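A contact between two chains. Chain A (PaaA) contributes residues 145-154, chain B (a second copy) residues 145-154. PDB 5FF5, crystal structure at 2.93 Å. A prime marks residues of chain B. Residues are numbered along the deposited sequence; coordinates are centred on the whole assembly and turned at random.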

# COMPACT_ATOMS: atom_id res chain seq x y z
N THR A 145 -6.70 -10.63 3.79
CA THR A 145 -7.40 -9.48 4.37
C THR A 145 -7.08 -8.15 3.69
O THR A 145 -7.93 -7.28 3.58
CB THR A 145 -7.06 -9.31 5.87
OG1 THR A 145 -5.65 -9.39 6.07
CG2 THR A 145 -7.72 -10.40 6.70
N TRP A 146 -5.84 -8.00 3.22
CA TRP A 146 -5.45 -6.75 2.58
C TRP A 146 -6.04 -6.63 1.19
O TRP A 146 -6.40 -5.54 0.77
CB TRP A 146 -3.93 -6.63 2.52
CG TRP A 146 -3.33 -6.39 3.85
CD1 TRP A 146 -2.98 -7.32 4.78
CD2 TRP A 146 -3.01 -5.12 4.42
NE1 TRP A 146 -2.46 -6.71 5.89
CE2 TRP A 146 -2.47 -5.35 5.69
CE3 TRP A 146 -3.12 -3.80 3.96
CZ2 TRP A 146 -2.04 -4.33 6.52
CZ3 TRP A 146 -2.71 -2.78 4.79
CH2 TRP A 146 -2.17 -3.05 6.05
N CYS A 147 -6.14 -7.75 0.49
CA CYS A 147 -6.73 -7.73 -0.84
C CYS A 147 -8.22 -7.39 -0.79
O CYS A 147 -8.71 -6.62 -1.62
CB CYS A 147 -6.54 -9.06 -1.56
SG CYS A 147 -4.88 -9.39 -2.16
N ALA A 148 -8.94 -7.98 0.15
CA ALA A 148 -10.36 -7.68 0.29
C ALA A 148 -10.54 -6.19 0.53
O ALA A 148 -11.39 -5.53 -0.10
CB ALA A 148 -10.97 -8.48 1.44
N LEU A 149 -9.73 -5.66 1.44
CA LEU A 149 -9.85 -4.29 1.85
C LEU A 149 -9.71 -3.33 0.69
O LEU A 149 -10.64 -2.56 0.41
CB LEU A 149 -8.79 -3.95 2.89
CG LEU A 149 -8.92 -2.50 3.37
CD1 LEU A 149 -10.37 -2.18 3.74
CD2 LEU A 149 -7.99 -2.23 4.50
N GLN A 150 -8.56 -3.36 0.02
CA GLN A 150 -8.26 -2.39 -1.03
C GLN A 150 -9.20 -2.53 -2.21
O GLN A 150 -9.55 -1.53 -2.85
CB GLN A 150 -6.80 -2.52 -1.49
CG GLN A 150 -5.79 -2.01 -0.48
CD GLN A 150 -4.35 -2.24 -0.90
OE1 GLN A 150 -4.06 -2.35 -2.09
NE2 GLN A 150 -3.45 -2.32 0.07
N LEU A 151 -9.65 -3.75 -2.45
CA LEU A 151 -10.67 -4.02 -3.45
C LEU A 151 -12.01 -3.39 -3.04
O LEU A 151 -12.70 -2.78 -3.86
CB LEU A 151 -10.84 -5.52 -3.64
CG LEU A 151 -9.78 -6.22 -4.48
CD1 LEU A 151 -9.74 -7.73 -4.19
CD2 LEU A 151 -10.07 -5.97 -5.95
N ALA A 152 -12.37 -3.51 -1.77
CA ALA A 152 -13.62 -2.90 -1.32
C ALA A 152 -13.53 -1.38 -1.45
O ALA A 152 -14.46 -0.73 -1.96
CB ALA A 152 -13.92 -3.31 0.11
N MSE A 153 -12.41 -0.81 -1.01
CA MSE A 153 -12.21 0.63 -1.10
C MSE A 153 -12.29 1.11 -2.55
O MSE A 153 -12.79 2.21 -2.83
CB MSE A 153 -10.86 1.02 -0.48
CG MSE A 153 -10.74 0.72 1.00
SE MSE A 153 -8.96 1.10 1.77
CE MSE A 153 -9.36 2.80 2.63
N SER A 154 -11.81 0.28 -3.47
CA SER A 154 -11.68 0.68 -4.85
C SER A 154 -13.02 0.59 -5.59
O SER A 154 -13.12 0.94 -6.77
CB SER A 154 -10.64 -0.19 -5.51
OG SER A 154 -9.40 0.03 -4.88
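Chain B (145-154) TWCALQLAMS

The centre of this contact is a tryptophan meeting its own copy. Trp146 CZ3 lies 3.6 Å from Trp146′ CZ3, and each ring receives the other at its edge, near its plane, so the two indoles meet edge to edge instead of stacking. Both side chains take the same rotamer, chi1 m with chi2 at 86°. Their CA-to-CB bonds point sideways, yet the ring ends come nearer to the other chain. That long reach fits the spacing of the backbones: chain B is helical from 145′ to 153′, as chain A is over the same residues, and the two axes approach no closer than 15.5 Å. They run nearly antiparallel, at 155°, which sets Trp146 beside Gln150′ and Gln150 beside Trp146′, with CA atoms 11.7 Å apart in each pair.

Outward from the rings, one helical turn or two along each chain, the same partners recur in both directions. Selenomethionine Met153 brings its SE to 4.2 Å from Trp146′ CZ2, and Met153′ SE stands 4.2 Å from Trp146 CZ2. Both selenium atoms approach obliquely. The match is not exact, since chi3 is 101° in Met153, between wells, but t in Met153′. Leu149 and Leu149′ point toward the opposite stretch but stay just beyond contact.

The polar component lies close beside the rings: Gln150 NE2 is 3.7 Å from Trp146′ CZ3, and Gln150′ NE2 is 3.8 Å from Trp146 CH2. No hydrogen bond crosses between the stretches; the indole NE1 atoms are satisfied elsewhere in the structure. Ser154′, out of reach of chain A, donates from OG to its own Gln150′ O at 2.9 Å, as Ser154 OG does to Gln150 O at 2.6 Å. The rule is economical: widely spaced helices joined by large side chains, with 273 Å² buried between the two stretches, both sides summed, mostly by the two tryptophans.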

# COMPACT_ATOMS: atom_id res chain seq x y z
N THR B 145 -1.88 7.97 6.46
CA THR B 145 -2.73 7.05 7.24
C THR B 145 -2.27 5.58 7.16
O THR B 145 -2.48 4.80 8.10
CB THR B 145 -4.20 7.12 6.80
OG1 THR B 145 -4.28 7.11 5.37
CG2 THR B 145 -4.83 8.40 7.31
N TRP B 146 -1.67 5.21 6.03
CA TRP B 146 -1.20 3.85 5.85
C TRP B 146 0.03 3.62 6.71
O TRP B 146 0.21 2.55 7.26
CB TRP B 146 -0.88 3.56 4.38
CG TRP B 146 -2.10 3.49 3.51
CD1 TRP B 146 -2.73 4.54 2.92
CD2 TRP B 146 -2.84 2.32 3.14
NE1 TRP B 146 -3.81 4.10 2.20
CE2 TRP B 146 -3.90 2.74 2.31
CE3 TRP B 146 -2.71 0.96 3.42
CZ2 TRP B 146 -4.82 1.86 1.77
CZ3 TRP B 146 -3.63 0.08 2.87
CH2 TRP B 146 -4.68 0.54 2.06
N CYS B 147 0.87 4.63 6.85
CA CYS B 147 2.04 4.49 7.69
C CYS B 147 1.59 4.39 9.13
O CYS B 147 2.03 3.51 9.85
CB CYS B 147 2.98 5.69 7.53
SG CYS B 147 3.92 5.76 5.98
N ALA B 148 0.67 5.27 9.52
CA ALA B 148 0.14 5.29 10.87
C ALA B 148 -0.45 3.93 11.21
O ALA B 148 -0.18 3.35 12.27
CB ALA B 148 -0.91 6.36 11.01
N LEU B 149 -1.25 3.41 10.28
CA LEU B 149 -1.91 2.14 10.48
C LEU B 149 -0.92 1.04 10.77
O LEU B 149 -0.94 0.44 11.83
CB LEU B 149 -2.72 1.77 9.26
CG LEU B 149 -3.45 0.47 9.49
CD1 LEU B 149 -4.06 0.51 10.87
CD2 LEU B 149 -4.52 0.37 8.42
N GLN B 150 -0.03 0.80 9.81
CA GLN B 150 0.91 -0.29 9.92
C GLN B 150 1.90 -0.13 11.06
O GLN B 150 2.39 -1.12 11.58
CB GLN B 150 1.66 -0.45 8.62
CG GLN B 150 0.78 -0.94 7.53
CD GLN B 150 1.52 -1.06 6.26
OE1 GLN B 150 2.73 -1.25 6.27
NE2 GLN B 150 0.81 -0.92 5.15
N LEU B 151 2.22 1.10 11.42
CA LEU B 151 3.04 1.32 12.60
C LEU B 151 2.29 0.96 13.89
O LEU B 151 2.88 0.36 14.78
CB LEU B 151 3.53 2.78 12.66
CG LEU B 151 4.71 3.11 11.73
CD1 LEU B 151 4.84 4.61 11.46
CD2 LEU B 151 6.00 2.56 12.29
N ALA B 152 1.02 1.32 14.00
CA ALA B 152 0.26 0.99 15.22
C ALA B 152 0.09 -0.53 15.36
O ALA B 152 0.23 -1.10 16.44
CB ALA B 152 -1.10 1.69 15.21
N MSE B 153 -0.23 -1.18 14.25
CA MSE B 153 -0.31 -2.62 14.23
C MSE B 153 0.99 -3.28 14.67
O MSE B 153 0.95 -4.36 15.27
CB MSE B 153 -0.67 -3.12 12.84
CG MSE B 153 -2.12 -2.93 12.47
SE MSE B 153 -2.32 -3.35 10.59
CE MSE B 153 -4.03 -2.51 10.25
N SER B 154 2.12 -2.64 14.38
CA SER B 154 3.41 -3.25 14.69
C SER B 154 3.89 -3.01 16.11
O SER B 154 4.96 -3.49 16.48
CB SER B 154 4.47 -2.77 13.72
OG SER B 154 4.21 -3.28 12.42